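Local atomic coordinates of decapping and exoribonuclease protein 1 (PDB entry 4GPS), a protein that removes NAD caps and N7-methylguanosine caps from RNA 5' ends and degrades RNA as a 5'-3' exoribonuclease, using a divalent metal cation. Residues V158-A163 with N209-V214; A279-I284 with Y291-S296; L312-Q317 with L326-R331. All coordinates share one frame; numbering follows the deposited sequence.

Contact 1: V158-A163 with N209-V214; sequences VILKEA and NILISV
Helix 156-167 and strand 210-213 come together through Leu160 and Lys161 on the helix and Leu211 on the strand. The backbones stay well apart: the closest approach of CA atoms, Lys161 to Leu211, is 9.1 Å, and no hydrogen bond spans the gap. Side chains alone bridge the space between them.

Leu211 meets the helix with its two methyl groups, each serving a different neighbour. Its CD1 lies 3.7 Å from CD2 of Leu160, and the two leucines reach toward each other from opposite backbones and slide past one another. In both residues CG stands opposite the backbone N (chi1 -171° in Leu160, 176° in Leu211), which carries the branched ends into the space between helix and strand. The other methyl, Leu211 CD2, touches the aliphatic part of Lys161, with CE at 3.8 Å. The lysine chain is fully extended beyond CG and crosses the leucine at about a right angle, and it forms the exposed border of a contact that is otherwise buried.

Leu160 also rests on Val179 of strand 176-181, the parallel neighbour of strand 210-213, so the helix packs over both strands. With only carbon atoms meeting, the contact has no directional bond to fix it; its chemistry implies cohesion by burial of leucine methyls, with the lysine contributing its hydrocarbon chain rather than its charge.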
# COMPACT_ATOMS: atom_id res chain seq x y z
N VAL A 158 9.86 11.77 8.31
CA VAL A 158 10.82 12.81 7.94
C VAL A 158 10.98 12.96 6.43
O VAL A 158 11.09 14.06 5.92
CB VAL A 158 12.22 12.56 8.59
CG1 VAL A 158 13.29 13.45 7.95
CG2 VAL A 158 12.14 12.83 10.07
N ILE A 159 11.03 11.84 5.72
CA ILE A 159 11.17 11.86 4.27
C ILE A 159 9.90 12.38 3.56
O ILE A 159 9.99 13.09 2.58
CB ILE A 159 11.53 10.46 3.75
CG1 ILE A 159 12.94 10.11 4.23
CG2 ILE A 159 11.43 10.43 2.22
CD1 ILE A 159 13.32 8.67 3.97
N LEU A 160 8.73 12.02 4.08
CA LEU A 160 7.45 12.45 3.53
C LEU A 160 7.41 13.96 3.57
O LEU A 160 6.98 14.60 2.61
CB LEU A 160 6.28 11.92 4.37
CG LEU A 160 4.89 12.13 3.77
CD1 LEU A 160 4.83 11.39 2.45
CD2 LEU A 160 3.80 11.62 4.71
N LYS A 161 7.86 14.54 4.69
CA LYS A 161 7.85 15.98 4.82
C LYS A 161 8.85 16.68 3.89
O LYS A 161 8.64 17.82 3.51
CB LYS A 161 8.05 16.39 6.27
CG LYS A 161 6.91 15.99 7.20
CD LYS A 161 7.27 16.36 8.62
CE LYS A 161 6.13 16.12 9.59
NZ LYS A 161 6.52 16.43 11.03
N GLU A 162 9.94 16.02 3.54
CA GLU A 162 10.87 16.64 2.59
C GLU A 162 10.23 16.52 1.20
O GLU A 162 10.31 17.43 0.38
CB GLU A 162 12.21 15.91 2.58
CG GLU A 162 12.94 15.92 3.90
CD GLU A 162 13.52 17.27 4.24
OE1 GLU A 162 14.08 17.94 3.32
OE2 GLU A 162 13.43 17.65 5.42
N ALA A 163 9.60 15.38 0.92
CA ALA A 163 8.95 15.18 -0.35
C ALA A 163 7.82 16.22 -0.51
O ALA A 163 7.62 16.74 -1.59
CB ALA A 163 8.39 13.76 -0.43
N ASN A 209 -3.95 21.49 3.50
CA ASN A 209 -3.75 20.14 3.02
C ASN A 209 -3.67 19.31 4.32
O ASN A 209 -3.42 19.87 5.38
CB ASN A 209 -2.49 20.06 2.16
CG ASN A 209 -2.72 20.62 0.79
OD1 ASN A 209 -1.84 21.27 0.18
ND2 ASN A 209 -3.92 20.39 0.28
N ILE A 210 -3.89 18.01 4.24
CA ILE A 210 -3.89 17.15 5.42
C ILE A 210 -2.78 16.10 5.47
O ILE A 210 -2.59 15.32 4.53
CB ILE A 210 -5.26 16.44 5.54
CG1 ILE A 210 -6.38 17.49 5.65
CG2 ILE A 210 -5.28 15.53 6.75
CD1 ILE A 210 -7.77 16.96 5.41
N LEU A 211 -2.06 16.08 6.58
CA LEU A 211 -0.98 15.13 6.77
C LEU A 211 -1.46 13.99 7.63
O LEU A 211 -1.95 14.21 8.72
CB LEU A 211 0.20 15.81 7.46
CG LEU A 211 1.38 14.90 7.80
CD1 LEU A 211 1.95 14.29 6.54
CD2 LEU A 211 2.46 15.72 8.51
N ILE A 212 -1.33 12.76 7.14
CA ILE A 212 -1.73 11.58 7.91
C ILE A 212 -0.48 10.98 8.56
O ILE A 212 0.59 10.95 7.93
CB ILE A 212 -2.34 10.49 6.99
CG1 ILE A 212 -3.55 11.05 6.26
CG2 ILE A 212 -2.73 9.27 7.82
CD1 ILE A 212 -4.30 10.04 5.43
N SER A 213 -0.61 10.52 9.80
CA SER A 213 0.49 9.88 10.54
C SER A 213 -0.08 8.99 11.67
O SER A 213 -1.28 8.85 11.78
CB SER A 213 1.46 10.92 11.10
OG SER A 213 0.81 11.81 12.00
N VAL A 214 0.77 8.39 12.49
CA VAL A 214 0.28 7.53 13.57
C VAL A 214 0.88 7.85 14.92
O VAL A 214 1.78 8.68 15.01
CB VAL A 214 0.62 6.05 13.35
CG1 VAL A 214 -0.57 5.31 12.80
CG2 VAL A 214 1.85 5.94 12.46

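Contact 2: A279-I284 with Y291-S296; sequences AEMDSI and YTEIKS
Segments 279-284 and 291-296 are the two arms of an antiparallel hairpin, paired closely at Ile284-Tyr291 (CA atoms 4.3 Å apart, a non-hydrogen-bonded pair) and diverging toward Asp282 and Glu293.

Next to that pair, Thr292 N donates to Ser283 O at 2.8 Å, from above the carbonyl plane, and Ser283 OG donates to Thr292 O at 3.1 Å. Ser283 can do this because OG sits between its own backbone N and carbonyl carbon (chi1 71°). Met281 covers one face of the Tyr291 ring: CG stands over the centre, 3.9 Å from the centroid, and SD follows over the same face, 4.2 Å from the centroid, a Met-aromatic contact made by a chain bent at chi2 and chi3. Ile284 runs beside the ring, pointing the same way, with CG1 3.6 Å from Tyr291 CD1. The tyrosine hydroxyl is held elsewhere, by Glu88 and Tyr261.

Where the arms part, Asp282 spans the opening. Its OD2 takes the N-H of Ile294 at 2.9 Å (156° at the hydrogen) through the anti lone pair, which ties the carboxylate to the opposite strand. A water accepts from Asp282 N and lies 2.6 Å from Glu293 OE1, while OE2 of Glu293 forms a salt bridge with Arg182.

Asp282, Glu293 and Ile294, together with Glu243, form the binding site for the divalent metal, Ile294 presumably through its backbone carbonyl, and Lys295 follows as a probable substrate contact. This acidic pair on a splayed hairpin, with the lysine two residues after the glutamate, is the signature of the PD-(D/E)XK nuclease active site.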
# COMPACT_ATOMS: atom_id res chain seq x y z
N ALA A 279 5.80 5.60 -1.06
CA ALA A 279 5.81 4.13 -1.04
C ALA A 279 7.21 3.59 -1.15
O ALA A 279 8.01 4.08 -1.93
CB ALA A 279 4.95 3.57 -2.20
N GLU A 280 7.51 2.57 -0.37
CA GLU A 280 8.82 1.97 -0.47
C GLU A 280 8.70 0.92 -1.57
O GLU A 280 7.76 0.10 -1.54
CB GLU A 280 9.22 1.32 0.85
CG GLU A 280 10.33 0.27 0.67
CD GLU A 280 10.84 -0.31 1.98
OE1 GLU A 280 11.77 -1.16 1.92
OE2 GLU A 280 10.31 0.08 3.06
N MET A 281 9.62 0.96 -2.53
CA MET A 281 9.66 0.01 -3.64
C MET A 281 10.81 -0.93 -3.40
O MET A 281 11.93 -0.49 -3.14
CB MET A 281 9.88 0.73 -4.97
CG MET A 281 8.90 1.88 -5.21
SD MET A 281 7.16 1.36 -5.63
CE MET A 281 6.46 1.24 -4.02
N ASP A 282 10.54 -2.23 -3.47
CA ASP A 282 11.56 -3.24 -3.26
C ASP A 282 12.56 -3.31 -4.37
O ASP A 282 13.74 -3.54 -4.14
CB ASP A 282 10.95 -4.63 -3.14
CG ASP A 282 9.99 -4.76 -2.00
OD1 ASP A 282 10.20 -4.11 -0.95
OD2 ASP A 282 9.03 -5.54 -2.17
N SER A 283 12.10 -3.10 -5.60
CA SER A 283 13.03 -3.21 -6.71
C SER A 283 12.43 -2.80 -8.01
O SER A 283 11.23 -2.53 -8.11
CB SER A 283 13.43 -4.67 -6.87
OG SER A 283 12.33 -5.45 -7.38
N ILE A 284 13.30 -2.76 -9.02
CA ILE A 284 12.88 -2.46 -10.39
C ILE A 284 13.26 -3.65 -11.24
O ILE A 284 14.32 -4.25 -11.05
CB ILE A 284 13.59 -1.27 -11.04
CG1 ILE A 284 13.30 0.02 -10.29
CG2 ILE A 284 13.05 -1.10 -12.46
CD1 ILE A 284 14.18 0.23 -9.08
N TYR A 291 8.54 -1.05 -11.54
CA TYR A 291 8.73 -1.38 -10.14
C TYR A 291 8.11 -2.77 -9.92
O TYR A 291 7.09 -3.10 -10.51
CB TYR A 291 8.01 -0.36 -9.26
CG TYR A 291 8.72 0.96 -9.20
CD1 TYR A 291 10.09 1.02 -8.91
CD2 TYR A 291 8.01 2.15 -9.38
CE1 TYR A 291 10.74 2.25 -8.79
CE2 TYR A 291 8.65 3.38 -9.26
CZ TYR A 291 10.01 3.43 -8.96
OH TYR A 291 10.61 4.65 -8.79
N THR A 292 8.75 -3.56 -9.06
CA THR A 292 8.31 -4.92 -8.76
C THR A 292 8.32 -5.12 -7.22
O THR A 292 9.37 -5.06 -6.58
CB THR A 292 9.26 -5.92 -9.45
OG1 THR A 292 9.20 -5.70 -10.87
CG2 THR A 292 8.88 -7.40 -9.12
N GLU A 293 7.13 -5.30 -6.66
CA GLU A 293 6.95 -5.47 -5.22
C GLU A 293 6.92 -6.97 -4.93
O GLU A 293 6.13 -7.73 -5.52
CB GLU A 293 5.65 -4.78 -4.78
CG GLU A 293 5.50 -3.39 -5.39
CD GLU A 293 4.77 -2.41 -4.49
OE1 GLU A 293 5.14 -2.32 -3.31
OE2 GLU A 293 3.86 -1.71 -4.97
N ILE A 294 7.82 -7.37 -4.04
CA ILE A 294 8.04 -8.75 -3.65
C ILE A 294 7.23 -9.16 -2.41
O ILE A 294 7.25 -8.49 -1.37
CB ILE A 294 9.55 -8.93 -3.41
CG1 ILE A 294 10.28 -8.53 -4.70
CG2 ILE A 294 9.88 -10.37 -2.93
CD1 ILE A 294 11.76 -8.62 -4.61
N LYS A 295 6.51 -10.27 -2.54
CA LYS A 295 5.68 -10.80 -1.45
C LYS A 295 6.05 -12.26 -1.20
O LYS A 295 6.27 -13.05 -2.14
CB LYS A 295 4.18 -10.69 -1.79
CG LYS A 295 3.64 -9.28 -1.88
CD LYS A 295 3.65 -8.59 -0.51
CE LYS A 295 3.12 -7.20 -0.61
NZ LYS A 295 3.15 -6.50 0.69
N SER A 296 6.14 -12.60 0.08
CA SER A 296 6.44 -13.95 0.53
C SER A 296 5.10 -14.58 0.91
O SER A 296 4.32 -13.99 1.66
CB SER A 296 7.35 -13.89 1.75
OG SER A 296 7.59 -15.17 2.27
O HOH W 1 7.70 -2.81 -2.84

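Contact 3: L312-Q317 with L326-R331; sequences LRMWIQ and LLIGFR
An apolar helix-to-strand contact joins Met314 of helix 305-319 to Leu326 and Ile328 of strand 325-331, in the buried interior of the nuclease fold. The helix leads from strand 290-297 to strand 325-331, two strands that run parallel to each other, and this contact sets the helix against the second strand of that unit. The backbones are a full side-chain layer apart, with the nearest CA atoms, those of Met314 and Leu326, separated by 8.4 Å; no hydrogen bond crosses.

Met314 carries the helix side of the contact alone, touching two strand residues with successive parts of its chain. Its CG lies at the forked end of Leu326, 3.7 Å from CD1 and 3.9 Å from CD2. Farther out, SD reaches CD1 of Ile328 at 3.7 Å. The chain runs extended through chi2 (169°), which carries the sulfur past Leu326 to Ile328; the bend at chi3 (-84°) then turns the terminal methyl aside. Leu326 and Ile328 are two apart in the strand and therefore face the same side, and each meets the methionine at a slant. Ile328 approaches with the tip of its longer branch, while its CG2 lies over one face of the Phe330 ring, toward the rim.

Other faces of the helix are engaged elsewhere: Trp315 packs on helix 346-353, and Arg313 forms a salt bridge with Asp187 of helix 182-190. One turn on from Met314, Gln317 is a probable substrate-binding residue, and Leu326 neighbours the metal ligand Glu293. The contact thus belongs to the beta-alpha-beta crossover beside the active site, in which strand, helix and parallel strand of the PD-(D/E)XK nuclease core follow one another.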
# COMPACT_ATOMS: atom_id res chain seq x y z
N LEU A 312 -6.43 -8.86 -1.24
CA LEU A 312 -7.06 -7.56 -1.43
C LEU A 312 -6.08 -6.44 -1.10
O LEU A 312 -5.98 -5.45 -1.83
CB LEU A 312 -8.32 -7.44 -0.56
CG LEU A 312 -9.05 -6.09 -0.56
CD1 LEU A 312 -9.59 -5.82 -1.99
CD2 LEU A 312 -10.18 -6.06 0.50
N ARG A 313 -5.33 -6.60 -0.02
CA ARG A 313 -4.39 -5.59 0.41
C ARG A 313 -3.32 -5.39 -0.67
O ARG A 313 -2.94 -4.27 -1.00
CB ARG A 313 -3.77 -6.02 1.74
CG ARG A 313 -3.48 -4.87 2.69
CD ARG A 313 -3.06 -5.33 4.09
NE ARG A 313 -3.11 -4.19 5.00
CZ ARG A 313 -2.21 -3.23 4.98
NH1 ARG A 313 -1.22 -3.30 4.12
NH2 ARG A 313 -2.33 -2.16 5.75
N MET A 314 -2.89 -6.51 -1.23
CA MET A 314 -1.88 -6.57 -2.28
C MET A 314 -2.39 -5.75 -3.49
O MET A 314 -1.69 -4.91 -4.06
CB MET A 314 -1.73 -8.04 -2.67
CG MET A 314 -0.41 -8.50 -3.11
SD MET A 314 -0.37 -10.32 -3.21
CE MET A 314 0.02 -10.75 -1.47
N TRP A 315 -3.62 -6.04 -3.88
CA TRP A 315 -4.24 -5.34 -4.97
C TRP A 315 -4.28 -3.83 -4.66
O TRP A 315 -3.89 -3.03 -5.50
CB TRP A 315 -5.66 -5.86 -5.19
CG TRP A 315 -6.44 -5.07 -6.21
CD1 TRP A 315 -6.34 -5.17 -7.58
CD2 TRP A 315 -7.37 -4.03 -5.95
NE1 TRP A 315 -7.14 -4.24 -8.18
CE2 TRP A 315 -7.79 -3.52 -7.21
CE3 TRP A 315 -7.89 -3.45 -4.78
CZ2 TRP A 315 -8.72 -2.47 -7.32
CZ3 TRP A 315 -8.81 -2.40 -4.89
CH2 TRP A 315 -9.21 -1.92 -6.16
N ILE A 316 -4.76 -3.44 -3.46
CA ILE A 316 -4.83 -2.01 -3.14
C ILE A 316 -3.44 -1.42 -3.17
O ILE A 316 -3.24 -0.31 -3.66
CB ILE A 316 -5.36 -1.76 -1.74
CG1 ILE A 316 -6.79 -2.30 -1.64
CG2 ILE A 316 -5.31 -0.25 -1.43
CD1 ILE A 316 -7.25 -2.44 -0.21
N GLN A 317 -2.47 -2.18 -2.67
CA GLN A 317 -1.08 -1.73 -2.63
C GLN A 317 -0.50 -1.36 -4.00
O GLN A 317 0.06 -0.28 -4.16
CB GLN A 317 -0.23 -2.78 -1.93
CG GLN A 317 1.23 -2.55 -2.03
CD GLN A 317 2.04 -3.76 -1.57
OE1 GLN A 317 3.25 -3.83 -1.78
NE2 GLN A 317 1.38 -4.72 -0.93
N LEU A 326 3.78 -7.29 -9.35
CA LEU A 326 4.00 -8.07 -8.15
C LEU A 326 4.76 -9.30 -8.54
O LEU A 326 4.61 -9.82 -9.64
CB LEU A 326 2.68 -8.50 -7.54
CG LEU A 326 1.90 -7.43 -6.79
CD1 LEU A 326 0.44 -7.83 -6.63
CD2 LEU A 326 2.52 -7.26 -5.45
N LEU A 327 5.60 -9.76 -7.62
CA LEU A 327 6.36 -10.98 -7.79
C LEU A 327 6.18 -11.73 -6.46
O LEU A 327 6.53 -11.24 -5.37
CB LEU A 327 7.84 -10.69 -8.05
CG LEU A 327 8.72 -11.95 -8.17
CD1 LEU A 327 8.23 -12.83 -9.36
CD2 LEU A 327 10.21 -11.51 -8.36
N ILE A 328 5.59 -12.91 -6.53
CA ILE A 328 5.34 -13.67 -5.34
C ILE A 328 6.20 -14.92 -5.25
O ILE A 328 6.38 -15.66 -6.23
CB ILE A 328 3.86 -14.04 -5.28
CG1 ILE A 328 3.07 -12.75 -5.10
CG2 ILE A 328 3.60 -15.08 -4.16
CD1 ILE A 328 1.58 -12.96 -4.99
N GLY A 329 6.77 -15.12 -4.07
CA GLY A 329 7.57 -16.29 -3.82
C GLY A 329 6.79 -17.20 -2.89
O GLY A 329 6.57 -16.85 -1.72
N PHE A 330 6.33 -18.34 -3.39
CA PHE A 330 5.56 -19.26 -2.57
C PHE A 330 6.52 -20.25 -1.97
O PHE A 330 7.38 -20.80 -2.65
CB PHE A 330 4.52 -20.01 -3.42
CG PHE A 330 3.50 -19.11 -4.05
CD1 PHE A 330 3.69 -18.62 -5.33
CD2 PHE A 330 2.33 -18.78 -3.39
CE1 PHE A 330 2.71 -17.82 -5.94
CE2 PHE A 330 1.35 -17.98 -3.99
CZ PHE A 330 1.55 -17.50 -5.27
N ARG A 331 6.39 -20.46 -0.67
CA ARG A 331 7.28 -21.40 -0.02
C ARG A 331 6.49 -22.61 0.44
O ARG A 331 5.30 -22.50 0.69
CB ARG A 331 7.99 -20.77 1.19
CG ARG A 331 7.06 -20.43 2.32
CD ARG A 331 7.81 -19.89 3.55
NE ARG A 331 6.86 -19.73 4.66
CZ ARG A 331 5.93 -18.78 4.71
NH1 ARG A 331 5.84 -17.88 3.73
NH2 ARG A 331 5.07 -18.75 5.72

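Overall arrangement
Contacts 2 and 3 adjoin, their centres about 10 Å apart, because strands 290-297 and 325-331 are parallel neighbours: Glu293 O faces Leu327 N at 3.0 Å and Lys295 O faces Gly329 N at 2.9 Å, both probable hydrogen bonds. Contact 1 lies farther off, its centre about 21 Å from that of contact 2 and about 26 Å from that of contact 3, on the other side of the chain's centre from the latter. All three are largely buried, though contact 1 keeps an exposed lysine at its margin. Contacts 1 and 3 set a helix on a strand by apolar atoms alone; contact 2 pairs strands and adds the carboxylates and water of the metal site.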